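Pumilio homolog 23 (Arabidopsis thaliana, PDB 5WZJ) binds RNA sequence-specifically through pumilio repeats stacked into a curved right-handed superhelix, recognises 18S rRNA, and probably regulates translation and mRNA stability. Local coordinates at residues Leu241-Leu255 / Leu289-Leu301. Numbering follows the deposited sequence.
With nucleotides of chain B.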
ATOM      1  N   LEU A 241      -7.333  -3.968  13.314  1.00 18.23           N
ATOM      2  CA  LEU A 241      -6.715  -5.219  12.894  1.00 23.51           C
ATOM      3  C   LEU A 241      -6.351  -6.065  14.116  1.00 19.39           C
ATOM      4  O   LEU A 241      -5.816  -5.554  15.104  1.00 20.95           O
ATOM      5  CB  LEU A 241      -5.472  -4.913  12.043  1.00 19.45           C
ATOM      6  CG  LEU A 241      -4.653  -6.090  11.489  1.00 25.47           C
ATOM      7  CD1 LEU A 241      -5.358  -6.767  10.336  1.00 22.29           C
ATOM      8  CD2 LEU A 241      -3.262  -5.651  11.061  1.00 31.63           C
ATOM      9  N   LYS A 242      -6.709  -7.350  14.067  1.00 19.51           N
ATOM     10  CA  LYS A 242      -6.456  -8.343  15.114  1.00 26.21           C
ATOM     11  C   LYS A 242      -7.239  -8.105  16.410  1.00 28.21           C
ATOM     12  O   LYS A 242      -7.064  -8.875  17.366  1.00 26.86           O
ATOM     13  CB  LYS A 242      -4.961  -8.457  15.455  1.00 30.75           C
ATOM     14  CG  LYS A 242      -4.098  -8.964  14.303  1.00 39.15           C
ATOM     15  CD  LYS A 242      -2.620  -8.791  14.633  1.00 51.59           C
ATOM     16  CE  LYS A 242      -1.733  -9.281  13.507  1.00 55.19           C
ATOM     17  NZ  LYS A 242      -1.871 -10.752  13.314  1.00 57.56           N
ATOM     18  N   GLN A 243      -8.095  -7.080  16.483  1.00 18.70           N
ATOM     19  CA  GLN A 243      -8.961  -6.900  17.655  1.00 22.42           C
ATOM     20  C   GLN A 243     -10.287  -7.618  17.402  1.00 20.16           C
ATOM     21  O   GLN A 243     -11.327  -7.009  17.146  1.00 18.28           O
ATOM     22  CB  GLN A 243      -9.171  -5.418  17.941  1.00 19.22           C
ATOM     23  CG  GLN A 243      -7.883  -4.602  17.947  1.00 22.16           C
ATOM     24  CD  GLN A 243      -6.871  -5.147  18.943  1.00 26.40           C
ATOM     25  OE1 GLN A 243      -7.189  -5.361  20.109  1.00 29.89           O
ATOM     26  NE2 GLN A 243      -5.659  -5.395  18.478  1.00 35.76           N
ATOM     27  N   ASP A 244     -10.235  -8.952  17.488  1.00 21.89           N
ATOM     28  CA  ASP A 244     -11.318  -9.762  16.925  1.00 20.85           C
ATOM     29  C   ASP A 244     -12.655  -9.490  17.601  1.00 15.47           C
ATOM     30  O   ASP A 244     -13.695  -9.467  16.935  1.00 18.33           O
ATOM     31  CB  ASP A 244     -10.974 -11.247  17.007  1.00 23.06           C
ATOM     32  CG  ASP A 244     -10.071 -11.695  15.858  1.00 29.78           C
ATOM     33  OD1 ASP A 244      -9.555 -10.827  15.114  1.00 26.74           O
ATOM     34  OD2 ASP A 244      -9.891 -12.914  15.693  1.00 32.43           O
ATOM     35  N   GLU A 245     -12.658  -9.286  18.921  1.00 13.02           N
ATOM     36  CA  GLU A 245     -13.926  -9.054  19.604  1.00 15.41           C
ATOM     37  C   GLU A 245     -14.568  -7.736  19.180  1.00 17.78           C
ATOM     38  O   GLU A 245     -15.799  -7.637  19.150  1.00 17.57           O
ATOM     39  CB  GLU A 245     -13.733  -9.104  21.131  1.00 19.20           C
ATOM     40  CG  GLU A 245     -13.181  -7.835  21.799  1.00 25.10           C
ATOM     41  CD  GLU A 245     -11.674  -7.642  21.615  1.00 34.81           C
ATOM     42  OE1 GLU A 245     -11.022  -8.450  20.914  1.00 40.95           O
ATOM     43  OE2 GLU A 245     -11.143  -6.670  22.192  1.00 37.73           O
ATOM     44  N   GLN A 246     -13.764  -6.714  18.856  1.00 17.09           N
ATOM     45  CA  GLN A 246     -14.335  -5.476  18.337  1.00 17.58           C
ATOM     46  C   GLN A 246     -14.735  -5.619  16.868  1.00 16.05           C
ATOM     47  O   GLN A 246     -15.788  -5.117  16.458  1.00 19.10           O
ATOM     48  CB  GLN A 246     -13.346  -4.314  18.522  1.00 16.00           C
ATOM     49  CG  GLN A 246     -12.952  -4.075  19.977  1.00 16.48           C
ATOM     50  CD  GLN A 246     -12.526  -2.641  20.239  1.00 17.73           C
ATOM     51  OE1 GLN A 246     -13.329  -1.715  20.120  1.00 19.04           O
ATOM     52  NE2 GLN A 246     -11.259  -2.453  20.611  1.00 18.53           N
ATOM     53  N   LEU A 247     -13.904  -6.292  16.065  1.00 15.49           N
ATOM     54  CA  LEU A 247     -14.227  -6.495  14.653  1.00 14.65           C
ATOM     55  C   LEU A 247     -15.537  -7.246  14.491  1.00 17.38           C
ATOM     56  O   LEU A 247     -16.342  -6.914  13.613  1.00 15.77           O
ATOM     57  CB  LEU A 247     -13.098  -7.245  13.948  1.00 11.50           C
ATOM     58  CG  LEU A 247     -11.805  -6.439  13.796  1.00 15.96           C
ATOM     59  CD1 LEU A 247     -10.685  -7.334  13.320  1.00 16.36           C
ATOM     60  CD2 LEU A 247     -12.048  -5.312  12.813  1.00 12.98           C
ATOM     61  N   LEU A 248     -15.772  -8.260  15.339  1.00 15.93           N
ATOM     62  CA  LEU A 248     -17.018  -9.023  15.294  1.00 16.89           C
ATOM     63  C   LEU A 248     -18.217  -8.210  15.765  1.00 18.07           C
ATOM     64  O   LEU A 248     -19.355  -8.565  15.456  1.00 16.83           O
ATOM     65  CB  LEU A 248     -16.882 -10.305  16.128  1.00 13.95           C
ATOM     66  CG  LEU A 248     -15.859 -11.306  15.564  1.00 20.72           C
ATOM     67  CD1 LEU A 248     -15.480 -12.374  16.614  1.00 23.56           C
ATOM     68  CD2 LEU A 248     -16.398 -11.966  14.288  1.00 20.78           C
ATOM     69  N   GLU A 249     -17.995  -7.124  16.497  1.00 21.51           N
ATOM     70  CA  GLU A 249     -19.096  -6.236  16.842  1.00 19.93           C
ATOM     71  C   GLU A 249     -19.321  -5.172  15.769  1.00 19.60           C
ATOM     72  O   GLU A 249     -20.470  -4.857  15.449  1.00 22.93           O
ATOM     73  CB  GLU A 249     -18.826  -5.567  18.203  1.00 20.51           C
ATOM     74  CG  GLU A 249     -20.079  -5.117  18.968  1.00 34.51           C
ATOM     75  CD  GLU A 249     -20.758  -6.261  19.732  1.00 38.77           C
ATOM     76  OE1 GLU A 249     -20.355  -7.447  19.577  1.00 32.94           O
ATOM     77  OE2 GLU A 249     -21.697  -5.965  20.500  1.00 46.05           O
ATOM     78  N   ILE A 250     -18.251  -4.613  15.196  1.00 16.67           N
ATOM     79  CA  ILE A 250     -18.420  -3.444  14.336  1.00 21.97           C
ATOM     80  C   ILE A 250     -18.753  -3.837  12.898  1.00 17.95           C
ATOM     81  O   ILE A 250     -19.521  -3.145  12.221  1.00 15.14           O
ATOM     82  CB  ILE A 250     -17.182  -2.528  14.398  1.00 27.19           C
ATOM     83  CG1 ILE A 250     -15.941  -3.222  13.866  1.00 29.90           C
ATOM     84  CG2 ILE A 250     -16.948  -2.017  15.815  1.00 28.91           C
ATOM     85  CD1 ILE A 250     -14.675  -2.418  14.113  1.00 32.91           C
ATOM     86  N   ILE A 251     -18.170  -4.919  12.379  1.00 11.54           N
ATOM     87  CA  ILE A 251     -18.386  -5.265  10.971  1.00 14.34           C
ATOM     88  C   ILE A 251     -19.855  -5.602  10.687  1.00 20.68           C
ATOM     89  O   ILE A 251     -20.380  -5.128   9.668  1.00 19.39           O
ATOM     90  CB  ILE A 251     -17.412  -6.362  10.527  1.00 17.19           C
ATOM     91  CG1 ILE A 251     -15.988  -5.806  10.441  1.00 20.22           C
ATOM     92  CG2 ILE A 251     -17.846  -6.961   9.174  1.00 18.92           C
ATOM     93  CD1 ILE A 251     -14.947  -6.883  10.143  1.00 18.13           C
ATOM     94  N   PRO A 252     -20.555  -6.377  11.530  1.00 18.65           N
ATOM     95  CA  PRO A 252     -22.000  -6.587  11.281  1.00 23.06           C
ATOM     96  C   PRO A 252     -22.818  -5.306  11.276  1.00 21.85           C
ATOM     97  O   PRO A 252     -23.808  -5.225  10.534  1.00 21.46           O
ATOM     98  CB  PRO A 252     -22.429  -7.515  12.434  1.00 25.02           C
ATOM     99  CG  PRO A 252     -21.183  -8.205  12.848  1.00 27.68           C
ATOM    100  CD  PRO A 252     -20.059  -7.240  12.620  1.00 16.32           C
ATOM    101  N   LEU A 253     -22.445  -4.303  12.080  1.00 18.08           N
ATOM    102  CA  LEU A 253     -23.121  -3.007  12.007  1.00 17.64           C
ATOM    103  C   LEU A 253     -22.888  -2.340  10.652  1.00 19.07           C
ATOM    104  O   LEU A 253     -23.829  -1.860  10.012  1.00 18.07           O
ATOM    105  CB  LEU A 253     -22.653  -2.091  13.149  1.00 19.82           C
ATOM    106  CG  LEU A 253     -22.974  -2.500  14.592  1.00 26.02           C
ATOM    107  CD1 LEU A 253     -22.272  -1.591  15.615  1.00 24.43           C
ATOM    108  CD2 LEU A 253     -24.475  -2.509  14.839  1.00 28.07           C
ATOM    109  N   ILE A 254     -21.636  -2.316  10.187  1.00 13.50           N
ATOM    110  CA  ILE A 254     -21.331  -1.713   8.889  1.00 16.01           C
ATOM    111  C   ILE A 254     -22.071  -2.423   7.762  1.00 13.74           C
ATOM    112  O   ILE A 254     -22.551  -1.782   6.818  1.00 16.38           O
ATOM    113  CB  ILE A 254     -19.812  -1.718   8.642  1.00 16.87           C
ATOM    114  CG1 ILE A 254     -19.110  -0.827   9.686  1.00 19.09           C
ATOM    115  CG2 ILE A 254     -19.500  -1.282   7.196  1.00 14.59           C
ATOM    116  CD1 ILE A 254     -17.596  -0.844   9.573  1.00 17.15           C
ATOM    117  N   LEU A 255     -22.148  -3.756   7.818  1.00 13.91           N
ATOM    118  CA  LEU A 255     -22.787  -4.533   6.764  1.00 14.48           C
ATOM    119  C   LEU A 255     -24.295  -4.646   6.936  1.00 13.28           C
ATOM    120  O   LEU A 255     -24.941  -5.293   6.107  1.00 17.94           O
ATOM    121  CB  LEU A 255     -22.179  -5.945   6.685  1.00 15.16           C
ATOM    122  CG  LEU A 255     -20.721  -5.985   6.191  1.00 17.72           C
ATOM    123  CD1 LEU A 255     -20.195  -7.413   6.112  1.00 12.66           C
ATOM    124  CD2 LEU A 255     -20.588  -5.282   4.831  1.00 15.89           C
ATOM    125  N   LEU A 289     -14.513  -0.055   0.794  1.00 13.68           N
ATOM    126  CA  LEU A 289     -14.799  -0.455   2.174  1.00 12.39           C
ATOM    127  C   LEU A 289     -14.732  -1.974   2.337  1.00 15.32           C
ATOM    128  O   LEU A 289     -14.169  -2.480   3.314  1.00 16.73           O
ATOM    129  CB  LEU A 289     -16.181   0.057   2.600  1.00 10.26           C
ATOM    130  CG  LEU A 289     -16.632  -0.226   4.047  1.00 14.40           C
ATOM    131  CD1 LEU A 289     -15.553   0.176   5.054  1.00 10.10           C
ATOM    132  CD2 LEU A 289     -17.911   0.541   4.351  1.00 13.13           C
ATOM    133  N   VAL A 290     -15.336  -2.720   1.408  1.00 14.12           N
ATOM    134  CA  VAL A 290     -15.367  -4.173   1.567  1.00 14.45           C
ATOM    135  C   VAL A 290     -13.965  -4.779   1.403  1.00 16.78           C
ATOM    136  O   VAL A 290     -13.651  -5.799   2.031  1.00 14.02           O
ATOM    137  CB  VAL A 290     -16.385  -4.799   0.597  1.00 16.23           C
ATOM    138  CG1 VAL A 290     -16.412  -6.325   0.757  1.00 13.04           C
ATOM    139  CG2 VAL A 290     -17.786  -4.221   0.850  1.00 17.50           C
ATOM    140  N   GLU A 291     -13.105  -4.172   0.575  1.00 15.26           N
ATOM    141  CA  GLU A 291     -11.701  -4.587   0.532  1.00 22.98           C
ATOM    142  C   GLU A 291     -11.108  -4.617   1.931  1.00 20.21           C
ATOM    143  O   GLU A 291     -10.436  -5.577   2.316  1.00 15.99           O
ATOM    144  CB  GLU A 291     -10.867  -3.643  -0.336  1.00 16.29           C
ATOM    145  CG  GLU A 291     -11.087  -3.717  -1.838  1.00 18.75           C
ATOM    146  CD  GLU A 291     -10.138  -2.769  -2.545  1.00 19.79           C
ATOM    147  OE1 GLU A 291     -10.597  -1.772  -3.141  1.00 18.77           O
ATOM    148  OE2 GLU A 291      -8.915  -2.994  -2.434  1.00 22.13           O
ATOM    149  N   VAL A 292     -11.357  -3.566   2.708  1.00 13.30           N
ATOM    150  CA  VAL A 292     -10.759  -3.482   4.034  1.00 11.17           C
ATOM    151  C   VAL A 292     -11.422  -4.473   4.985  1.00 14.70           C
ATOM    152  O   VAL A 292     -10.745  -5.131   5.783  1.00 19.12           O
ATOM    153  CB  VAL A 292     -10.828  -2.039   4.564  1.00 11.97           C
ATOM    154  CG1 VAL A 292     -10.279  -1.985   5.986  1.00 13.48           C
ATOM    155  CG2 VAL A 292     -10.005  -1.115   3.657  1.00 15.42           C
ATOM    156  N   ILE A 293     -12.748  -4.613   4.901  1.00 13.28           N
ATOM    157  CA  ILE A 293     -13.445  -5.621   5.700  1.00 12.65           C
ATOM    158  C   ILE A 293     -12.813  -6.996   5.505  1.00 17.97           C
ATOM    159  O   ILE A 293     -12.537  -7.722   6.474  1.00 15.55           O
ATOM    160  CB  ILE A 293     -14.944  -5.641   5.353  1.00 13.37           C
ATOM    161  CG1 ILE A 293     -15.629  -4.388   5.907  1.00 16.94           C
ATOM    162  CG2 ILE A 293     -15.596  -6.888   5.921  1.00 12.42           C
ATOM    163  CD1 ILE A 293     -17.050  -4.222   5.417  1.00 13.56           C
ATOM    164  N   LEU A 294     -12.574  -7.375   4.247  1.00 15.12           N
ATOM    165  CA  LEU A 294     -12.022  -8.701   3.975  1.00 16.35           C
ATOM    166  C   LEU A 294     -10.591  -8.830   4.479  1.00 17.20           C
ATOM    167  O   LEU A 294     -10.190  -9.916   4.913  1.00 16.97           O
ATOM    168  CB  LEU A 294     -12.098  -9.008   2.476  1.00 14.55           C
ATOM    169  CG  LEU A 294     -13.524  -9.223   1.952  1.00 16.33           C
ATOM    170  CD1 LEU A 294     -13.562  -9.389   0.435  1.00 15.72           C
ATOM    171  CD2 LEU A 294     -14.105 -10.449   2.632  1.00 17.08           C
ATOM    172  N   GLU A 295      -9.823  -7.734   4.453  1.00 16.44           N
ATOM    173  CA  GLU A 295      -8.451  -7.766   4.951  1.00 22.14           C
ATOM    174  C   GLU A 295      -8.387  -7.967   6.457  1.00 23.14           C
ATOM    175  O   GLU A 295      -7.439  -8.581   6.955  1.00 18.11           O
ATOM    176  CB  GLU A 295      -7.717  -6.477   4.588  1.00 23.25           C
ATOM    177  CG  GLU A 295      -7.295  -6.454   3.145  1.00 40.03           C
ATOM    178  CD  GLU A 295      -6.944  -5.072   2.660  1.00 46.38           C
ATOM    179  OE1 GLU A 295      -6.477  -4.240   3.485  1.00 38.35           O
ATOM    180  OE2 GLU A 295      -7.151  -4.838   1.446  1.00 49.29           O
ATOM    181  N   VAL A 296      -9.342  -7.410   7.210  1.00 19.13           N
ATOM    182  CA  VAL A 296      -9.301  -7.521   8.669  1.00 17.15           C
ATOM    183  C   VAL A 296     -10.254  -8.572   9.224  1.00 17.10           C
ATOM    184  O   VAL A 296     -10.224  -8.831  10.439  1.00 18.48           O
ATOM    185  CB  VAL A 296      -9.589  -6.162   9.344  1.00 17.45           C
ATOM    186  CG1 VAL A 296      -8.575  -5.140   8.891  1.00 12.57           C
ATOM    187  CG2 VAL A 296     -11.033  -5.707   9.047  1.00 13.20           C
ATOM    188  N   ALA A 297     -11.080  -9.197   8.385  1.00 16.67           N
ATOM    189  CA  ALA A 297     -12.141 -10.053   8.894  1.00 18.22           C
ATOM    190  C   ALA A 297     -11.560 -11.243   9.653  1.00 20.21           C
ATOM    191  O   ALA A 297     -10.632 -11.892   9.156  1.00 18.34           O
ATOM    192  CB  ALA A 297     -13.015 -10.557   7.747  1.00 21.80           C
ATOM    193  N   PRO A 298     -12.052 -11.540  10.860  1.00 22.17           N
ATOM    194  CA  PRO A 298     -11.726 -12.816  11.501  1.00 18.17           C
ATOM    195  C   PRO A 298     -12.273 -13.982  10.694  1.00 22.66           C
ATOM    196  O   PRO A 298     -13.177 -13.827   9.872  1.00 17.89           O
ATOM    197  CB  PRO A 298     -12.421 -12.721  12.866  1.00 23.64           C
ATOM    198  CG  PRO A 298     -12.568 -11.249  13.107  1.00 23.06           C
ATOM    199  CD  PRO A 298     -12.835 -10.664  11.742  1.00 16.72           C
ATOM    200  N   GLU A 299     -11.727 -15.173  10.970  1.00 20.67           N
ATOM    201  CA  GLU A 299     -11.975 -16.334  10.117  1.00 27.22           C
ATOM    202  C   GLU A 299     -13.464 -16.596   9.932  1.00 28.69           C
ATOM    203  O   GLU A 299     -13.944 -16.757   8.803  1.00 25.20           O
ATOM    204  CB  GLU A 299     -11.287 -17.574  10.696  1.00 33.52           C
ATOM    205  CG  GLU A 299     -11.701 -18.865   9.992  1.00 48.29           C
ATOM    206  CD  GLU A 299     -10.810 -20.048  10.338  1.00 59.46           C
ATOM    207  OE1 GLU A 299      -9.565 -19.893  10.312  1.00 63.69           O
ATOM    208  OE2 GLU A 299     -11.359 -21.132  10.637  1.00 55.92           O
ATOM    209  N   SER A 300     -14.214 -16.647  11.035  1.00 23.90           N
ATOM    210  CA  SER A 300     -15.630 -16.989  10.949  1.00 26.80           C
ATOM    211  C   SER A 300     -16.385 -15.968  10.111  1.00 29.34           C
ATOM    212  O   SER A 300     -17.288 -16.315   9.339  1.00 23.68           O
ATOM    213  CB  SER A 300     -16.229 -17.066  12.356  1.00 30.41           C
ATOM    214  OG  SER A 300     -16.065 -15.821  13.025  1.00 32.30           O
ATOM    215  N   LEU A 301     -16.029 -14.698  10.256  1.00 22.06           N
ATOM    216  CA  LEU A 301     -16.709 -13.662   9.496  1.00 19.99           C
ATOM    217  C   LEU A 301     -16.322 -13.735   8.020  1.00 19.62           C
ATOM    218  O   LEU A 301     -17.186 -13.622   7.145  1.00 19.93           O
ATOM    219  CB  LEU A 301     -16.378 -12.298  10.108  1.00 23.65           C
ATOM    220  CG  LEU A 301     -17.217 -11.108   9.675  1.00 29.28           C
ATOM    221  CD1 LEU A 301     -17.402 -10.149  10.842  1.00 26.01           C
ATOM    222  CD2 LEU A 301     -16.527 -10.429   8.535  1.00 27.94           C
TER
ATOM    223  P     G B   7      -8.219   3.289 -13.638  1.00 31.54           P
ATOM    224  OP1   G B   7      -8.707   4.039 -14.818  1.00 30.37           O
ATOM    225  OP2   G B   7      -7.007   3.653 -12.869  1.00 28.87           O
ATOM    226  O5'   G B   7      -9.364   3.308 -12.527  1.00 26.09           O
ATOM    227  C5'   G B   7     -10.719   3.102 -12.878  1.00 27.71           C
ATOM    228  C4'   G B   7     -11.600   3.070 -11.654  1.00 28.28           C
ATOM    229  O4'   G B   7     -11.470   1.799 -10.963  1.00 27.27           O
ATOM    230  C3'   G B   7     -11.280   4.091 -10.579  1.00 29.80           C
ATOM    231  O3'   G B   7     -11.736   5.390 -10.908  1.00 30.95           O
ATOM    232  C2'   G B   7     -11.950   3.483  -9.352  1.00 25.62           C
ATOM    233  O2'   G B   7     -13.348   3.710  -9.390  1.00 29.34           O
ATOM    234  C1'   G B   7     -11.695   1.985  -9.581  1.00 25.89           C
ATOM    235  N9    G B   7     -10.509   1.539  -8.836  1.00 24.50           N
ATOM    236  C8    G B   7      -9.189   1.760  -9.155  1.00 20.54           C
ATOM    237  N7    G B   7      -8.376   1.275  -8.263  1.00 21.72           N
ATOM    238  C5    G B   7      -9.198   0.714  -7.296  1.00 22.32           C
ATOM    239  C6    G B   7      -8.883   0.042  -6.086  1.00 22.21           C
ATOM    240  O6    G B   7      -7.766  -0.194  -5.625  1.00 19.09           O
ATOM    241  N1    G B   7     -10.015  -0.381  -5.398  1.00 21.36           N
ATOM    242  C2    G B   7     -11.299  -0.157  -5.827  1.00 23.11           C
ATOM    243  N2    G B   7     -12.273  -0.623  -5.032  1.00 22.61           N
ATOM    244  N3    G B   7     -11.608   0.474  -6.952  1.00 25.17           N
ATOM    245  C4    G B   7     -10.520   0.879  -7.631  1.00 26.67           C
TER
HETATM  246  O   HOH W   1      -7.858  -8.854  11.833  1.00 21.47           O
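Ile251 meets Leu301 at the tight centre of this contact. The CG2 branch of Ile251 lies 3.6 Å from CD1 of Leu301 and also touches its CD2. With chi1 at -71°, Ile251 has CG2 anti to its backbone N, and this same methyl also meets CG2 of Ile293. CD1 of Ile293 lies 3.7 Å from CD2 of Leu255, and the two side chains run past each other in opposite directions. CG2 of Ile254 rests 3.7 Å from CD2 of Leu289. Leu247 crosses Val296 at about a right angle, its CD2 against CG2 of Val296.

The end toward Leu241 is more polar and more open to solvent, though Pro298 itself is buried. OD1 of Asp244 lies 3.6 Å from CG of Pro298. Leu248 covers the same ring, and its CD2 reaches CD1 of Leu301. Leu241 is exposed and touches Val296 through CD1. No direct hydrogen bond joins the segments. One water bridges them, accepting from Lys242 N (2.9 Å) and donating to Val296 O (2.7 Å).

The contact joins the end of Pumilio repeat 4, and the residues just after it, to repeat 5 through an apolar seam. Helices 244-254 and 289-296 run nearly antiparallel, at 154°. Pro298, the N-cap residue, and Leu301 bring in the start of helix 299-310, so helix 244-254 packs against both. Glu291 lies off the seam: its OE1 accepts from N1 and N2 of G7 of chain B, while OE2 forms a salt bridge with Arg181. Helix 227-239 packs on Leu289, Val292 and Ile293, and helix 323-332 covers Val290 and Leu294.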